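Local structure of staphylococcal nuclease domain-containing protein 1 (Drosophila melanogaster, 2WAC) at residues D171-E185 and Y199-I213. The protein cleaves DNA and RNA as an endonuclease, associates with the RNA-induced silencing complex, and through its Tudor domain binds peptides with symmetrically dimethylated arginine. Sequence-based numbering, arbitrary orientation.
Sequences DFGKQLVAEGLVLAE and YKAAQEAARVAHLAI
Tyr199 reaches from helix 193-208 to Asp171, at the start of helix 172-178. Its CB rests 4.0 Å from Ala184 CB, a methyl small enough to lie close against the Tyr199 carbonyl; CD1 passes Val177 CG2, and one ring face takes Lys174 CB in a CH-pi contact, 4.0 Å from the centroid. At the tip, OH donates to Asp171 OD2 (2.6 Å), arriving on the syn side. Asp171 swings its carboxylate anti to the backbone N (chi1 179°); one carboxylate thus caps helix 172-178 through OD1, which accepts from Lys174 N, and takes the Tyr199 hydroxyl through OD2. A phenylalanine in place of Tyr199 would probably keep the packing but leave Asp171 OD2 without its hydroxyl mate. Further along, Val177 CG1 sits against Ala202 CB and Gln203 N (3.4 Å); small Ala178, Ala202 and Ala206 are consistent with the 8.2 Å approach of the axes of 172-178 and 199-208, 31° apart. Gln203, extended, turns OE1 to Ala184 N (3.0 Å), a nearly straight bond although the donor is tilted 31° from the amide carbonyl plane. Gly180 suits the Schellman turn ending helix 172-178: its phi is positive, and a CB would clash with Leu211 O. Its own O accepts from Ile213 N at 3.1 Å. Helix 193-208 and the turn after it thus pack on capped helix 172-178 and strand 183-184, in the C-terminal, staphylococcal nuclease-like part of the extended Tudor domain.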
loop_
_atom_site.group_PDB
_atom_site.type_symbol
_atom_site.label_atom_id
_atom_site.label_comp_id
_atom_site.label_asym_id
_atom_site.label_seq_id
_atom_site.Cartn_x
_atom_site.Cartn_y
_atom_site.Cartn_z
ATOM N N ASP A 171 6.382 -5.669 16.214
ATOM C CA ASP A 171 6.770 -5.362 14.841
ATOM C C ASP A 171 6.216 -6.457 13.925
ATOM O O ASP A 171 6.653 -7.609 13.995
ATOM C CB ASP A 171 8.307 -5.296 14.766
ATOM C CG ASP A 171 8.841 -5.011 13.364
ATOM O OD1 ASP A 171 8.113 -5.190 12.369
ATOM O OD2 ASP A 171 10.019 -4.617 13.258
ATOM N N PHE A 172 5.253 -6.096 13.075
ATOM C CA PHE A 172 4.557 -7.066 12.217
ATOM C C PHE A 172 5.452 -7.759 11.185
ATOM O O PHE A 172 5.338 -8.970 10.985
ATOM C CB PHE A 172 3.344 -6.425 11.526
ATOM C CG PHE A 172 2.156 -6.227 12.432
ATOM C CD1 PHE A 172 1.455 -7.319 12.941
ATOM C CD2 PHE A 172 1.725 -4.946 12.761
ATOM C CE1 PHE A 172 0.352 -7.137 13.771
ATOM C CE2 PHE A 172 0.617 -4.754 13.588
ATOM C CZ PHE A 172 -0.067 -5.851 14.094
ATOM N N GLY A 173 6.330 -6.995 10.536
ATOM C CA GLY A 173 7.285 -7.550 9.572
ATOM C C GLY A 173 8.260 -8.540 10.192
ATOM O O GLY A 173 8.554 -9.583 9.604
ATOM N N LYS A 174 8.757 -8.207 11.382
ATOM C CA LYS A 174 9.666 -9.080 12.123
ATOM C C LYS A 174 8.965 -10.364 12.565
ATOM O O LYS A 174 9.564 -11.442 12.551
ATOM C CB LYS A 174 10.246 -8.349 13.338
ATOM C CG LYS A 174 11.352 -9.110 14.057
ATOM C CD LYS A 174 11.838 -8.362 15.284
ATOM C CE LYS A 174 12.907 -9.156 16.013
ATOM N NZ LYS A 174 13.468 -8.413 17.182
ATOM N N GLN A 175 7.698 -10.243 12.959
ATOM C CA GLN A 175 6.892 -11.399 13.350
ATOM C C GLN A 175 6.744 -12.391 12.193
ATOM O O GLN A 175 6.770 -13.602 12.412
ATOM C CB GLN A 175 5.520 -10.966 13.875
ATOM C CG GLN A 175 4.771 -12.068 14.624
ATOM C CD GLN A 175 3.454 -11.599 15.212
ATOM O OE1 GLN A 175 2.542 -11.198 14.491
ATOM N NE2 GLN A 175 3.346 -11.659 16.533
ATOM N N LEU A 176 6.601 -11.872 10.972
ATOM C CA LEU A 176 6.572 -12.704 9.765
ATOM C C LEU A 176 7.872 -13.499 9.609
ATOM O O LEU A 176 7.849 -14.670 9.221
ATOM C CB LEU A 176 6.331 -11.850 8.512
ATOM C CG LEU A 176 5.019 -11.083 8.312
ATOM C CD1 LEU A 176 5.071 -10.314 6.996
ATOM C CD2 LEU A 176 3.810 -12.007 8.338
ATOM N N VAL A 177 8.995 -12.849 9.915
ATOM C CA VAL A 177 10.310 -13.491 9.922
ATOM C C VAL A 177 10.397 -14.571 11.015
ATOM O O VAL A 177 10.781 -15.708 10.733
ATOM C CB VAL A 177 11.457 -12.447 10.078
ATOM C CG1 VAL A 177 12.820 -13.119 10.060
ATOM C CG2 VAL A 177 11.383 -11.396 8.977
ATOM N N ALA A 178 10.023 -14.213 12.245
ATOM C CA ALA A 178 10.070 -15.138 13.386
ATOM C C ALA A 178 9.164 -16.361 13.211
ATOM O O ALA A 178 9.453 -17.434 13.742
ATOM C CB ALA A 178 9.736 -14.406 14.682
ATOM N N GLU A 179 8.076 -16.188 12.462
ATOM C CA GLU A 179 7.154 -17.282 12.144
ATOM C C GLU A 179 7.621 -18.135 10.960
ATOM O O GLU A 179 6.981 -19.134 10.617
ATOM C CB GLU A 179 5.749 -16.739 11.874
ATOM C CG GLU A 179 5.004 -16.295 13.127
ATOM C CD GLU A 179 3.774 -15.457 12.824
ATOM O OE1 GLU A 179 3.622 -14.986 11.673
ATOM O OE2 GLU A 179 2.957 -15.259 13.746
ATOM N N GLY A 180 8.730 -17.735 10.341
ATOM C CA GLY A 180 9.321 -18.480 9.229
ATOM C C GLY A 180 8.533 -18.395 7.935
ATOM O O GLY A 180 8.539 -19.332 7.139
ATOM N N LEU A 181 7.869 -17.263 7.721
ATOM C CA LEU A 181 7.030 -17.064 6.538
ATOM C C LEU A 181 7.736 -16.259 5.451
ATOM O O LEU A 181 7.417 -16.387 4.266
ATOM C CB LEU A 181 5.706 -16.393 6.922
ATOM C CG LEU A 181 4.822 -17.124 7.940
ATOM C CD1 LEU A 181 3.714 -16.208 8.435
ATOM C CD2 LEU A 181 4.240 -18.419 7.360
ATOM N N VAL A 182 8.689 -15.427 5.866
ATOM C CA VAL A 182 9.490 -14.619 4.945
ATOM C C VAL A 182 10.972 -14.668 5.311
ATOM O O VAL A 182 11.347 -15.168 6.377
ATOM C CB VAL A 182 9.027 -13.130 4.904
ATOM C CG1 VAL A 182 7.645 -12.993 4.267
ATOM C CG2 VAL A 182 9.063 -12.502 6.294
ATOM N N LEU A 183 11.807 -14.143 4.419
ATOM C CA LEU A 183 13.239 -14.033 4.662
ATOM C C LEU A 183 13.600 -12.644 5.178
ATOM O O LEU A 183 12.923 -11.658 4.871
ATOM C CB LEU A 183 14.031 -14.354 3.386
ATOM C CG LEU A 183 13.837 -15.736 2.746
ATOM C CD1 LEU A 183 14.453 -15.779 1.353
ATOM C CD2 LEU A 183 14.415 -16.847 3.619
ATOM N N ALA A 184 14.654 -12.581 5.986
ATOM C CA ALA A 184 15.209 -11.315 6.446
ATOM C C ALA A 184 16.182 -10.795 5.397
ATOM O O ALA A 184 16.952 -11.568 4.820
ATOM C CB ALA A 184 15.914 -11.500 7.780
ATOM N N GLU A 185 16.142 -9.491 5.147
ATOM C CA GLU A 185 17.024 -8.871 4.164
ATOM C C GLU A 185 18.290 -8.331 4.819
ATOM O O GLU A 185 18.232 -7.640 5.839
ATOM C CB GLU A 185 16.295 -7.757 3.406
ATOM C CG GLU A 185 17.127 -7.075 2.319
ATOM C CD GLU A 185 16.429 -5.877 1.697
ATOM O OE1 GLU A 185 15.513 -5.312 2.329
ATOM O OE2 GLU A 185 16.803 -5.497 0.567
ATOM N N TYR A 199 16.427 -8.767 12.800
ATOM C CA TYR A 199 15.681 -9.569 11.820
ATOM C C TYR A 199 16.422 -10.858 11.441
ATOM O O TYR A 199 15.795 -11.898 11.228
ATOM C CB TYR A 199 15.370 -8.738 10.564
ATOM C CG TYR A 199 14.149 -7.831 10.660
ATOM C CD1 TYR A 199 13.207 -7.797 9.632
ATOM C CD2 TYR A 199 13.940 -7.005 11.770
ATOM C CE1 TYR A 199 12.091 -6.968 9.702
ATOM C CE2 TYR A 199 12.823 -6.174 11.851
ATOM C CZ TYR A 199 11.904 -6.162 10.811
ATOM O OH TYR A 199 10.799 -5.348 10.871
ATOM N N LYS A 200 17.752 -10.778 11.358
ATOM C CA LYS A 200 18.604 -11.953 11.126
ATOM C C LYS A 200 18.471 -12.999 12.230
ATOM O O LYS A 200 18.358 -14.193 11.949
ATOM C CB LYS A 200 20.073 -11.530 10.991
ATOM C CG LYS A 200 20.413 -10.878 9.664
ATOM C CD LYS A 200 20.647 -11.929 8.593
ATOM C CE LYS A 200 19.789 -11.633 7.371
ATOM N NZ LYS A 200 19.608 -12.861 6.541
ATOM N N ALA A 201 18.492 -12.539 13.481
ATOM C CA ALA A 201 18.322 -13.407 14.646
ATOM C C ALA A 201 16.944 -14.071 14.678
ATOM O O ALA A 201 16.825 -15.240 15.047
ATOM C CB ALA A 201 18.567 -12.622 15.929
ATOM N N ALA A 202 15.912 -13.318 14.296
ATOM C CA ALA A 202 14.553 -13.847 14.187
ATOM C C ALA A 202 14.471 -14.962 13.140
ATOM O O ALA A 202 13.854 -16.002 13.386
ATOM C CB ALA A 202 13.567 -12.732 13.865
ATOM N N GLN A 203 15.101 -14.740 11.984
ATOM C CA GLN A 203 15.182 -15.758 10.930
ATOM C C GLN A 203 15.863 -17.024 11.441
ATOM O O GLN A 203 15.407 -18.140 11.174
ATOM C CB GLN A 203 15.919 -15.223 9.694
ATOM C CG GLN A 203 16.134 -16.275 8.610
ATOM C CD GLN A 203 16.854 -15.741 7.390
ATOM O OE1 GLN A 203 16.252 -15.099 6.532
ATOM N NE2 GLN A 203 18.148 -16.021 7.299
ATOM N N GLU A 204 16.952 -16.830 12.183
ATOM C CA GLU A 204 17.711 -17.923 12.784
ATOM C C GLU A 204 16.902 -18.737 13.787
ATOM O O GLU A 204 17.024 -19.961 13.836
ATOM C CB GLU A 204 18.981 -17.389 13.450
ATOM C CG GLU A 204 20.238 -17.572 12.617
ATOM C CD GLU A 204 20.570 -19.035 12.375
ATOM O OE1 GLU A 204 20.587 -19.821 13.347
ATOM O OE2 GLU A 204 20.819 -19.399 11.208
ATOM N N ALA A 205 16.089 -18.048 14.587
ATOM C CA ALA A 205 15.221 -18.695 15.566
ATOM C C ALA A 205 14.173 -19.570 14.879
ATOM O O ALA A 205 13.914 -20.696 15.313
ATOM C CB ALA A 205 14.551 -17.654 16.450
ATOM N N ALA A 206 13.586 -19.042 13.805
ATOM C CA ALA A 206 12.614 -19.773 12.990
ATOM C C ALA A 206 13.250 -20.990 12.324
ATOM O O ALA A 206 12.605 -22.033 12.182
ATOM C CB ALA A 206 11.999 -18.855 11.942
ATOM N N ARG A 207 14.516 -20.846 11.924
ATOM C CA ARG A 207 15.286 -21.946 11.345
ATOM C C ARG A 207 15.509 -23.065 12.366
ATOM O O ARG A 207 15.242 -24.233 12.077
ATOM C CB ARG A 207 16.628 -21.449 10.792
ATOM C CG ARG A 207 17.383 -22.500 9.974
ATOM C CD ARG A 207 18.867 -22.169 9.795
ATOM N NE ARG A 207 19.623 -22.173 11.052
ATOM C CZ ARG A 207 20.008 -23.265 11.715
ATOM N NH1 ARG A 207 19.709 -24.480 11.266
ATOM N NH2 ARG A 207 20.693 -23.140 12.845
ATOM N N VAL A 208 15.990 -22.700 13.554
ATOM C CA VAL A 208 16.237 -23.671 14.625
ATOM C C VAL A 208 14.938 -24.383 15.030
ATOM O O VAL A 208 14.938 -25.589 15.289
ATOM C CB VAL A 208 16.935 -23.013 15.852
ATOM C CG1 VAL A 208 17.050 -23.990 17.020
ATOM C CG2 VAL A 208 18.319 -22.500 15.464
ATOM N N ALA A 209 13.835 -23.636 15.051
ATOM C CA ALA A 209 12.523 -24.177 15.412
ATOM C C ALA A 209 11.833 -24.946 14.277
ATOM O O ALA A 209 10.757 -25.515 14.479
ATOM C CB ALA A 209 11.614 -23.063 15.931
ATOM N N HIS A 210 12.459 -24.961 13.099
ATOM C CA HIS A 210 11.925 -25.629 11.901
ATOM C C HIS A 210 10.518 -25.158 11.528
ATOM O O HIS A 210 9.633 -25.969 11.235
ATOM C CB HIS A 210 11.987 -27.159 12.042
ATOM C CG HIS A 210 13.361 -27.724 11.861
ATOM N ND1 HIS A 210 13.734 -28.433 10.739
ATOM C CD2 HIS A 210 14.459 -27.669 12.652
ATOM C CE1 HIS A 210 14.998 -28.799 10.852
ATOM N NE2 HIS A 210 15.462 -28.347 12.003
ATOM N N LEU A 211 10.325 -23.839 11.539
ATOM C CA LEU A 211 9.018 -23.249 11.246
ATOM C C LEU A 211 8.790 -22.970 9.768
ATOM O O LEU A 211 9.657 -22.425 9.083
ATOM C CB LEU A 211 8.787 -21.973 12.064
ATOM C CG LEU A 211 8.678 -22.130 13.585
ATOM C CD1 LEU A 211 8.224 -20.820 14.217
ATOM C CD2 LEU A 211 7.706 -23.256 13.951
ATOM N N ALA A 212 7.605 -23.358 9.301
ATOM C CA ALA A 212 7.108 -23.062 7.952
ATOM C C ALA A 212 8.094 -23.376 6.823
ATOM O O ALA A 212 8.300 -24.547 6.497
ATOM C CB ALA A 212 6.590 -21.619 7.869
ATOM N N ILE A 213 8.700 -22.341 6.237
ATOM C CA ILE A 213 9.640 -22.524 5.118
ATOM C C ILE A 213 10.915 -23.259 5.542
ATOM O O ILE A 213 11.629 -23.804 4.698
ATOM C CB ILE A 213 9.995 -21.185 4.387
ATOM C CG1 ILE A 213 10.929 -20.307 5.239
ATOM C CG2 ILE A 213 8.721 -20.445 3.950
ATOM C CD1 ILE A 213 11.438 -19.046 4.542
#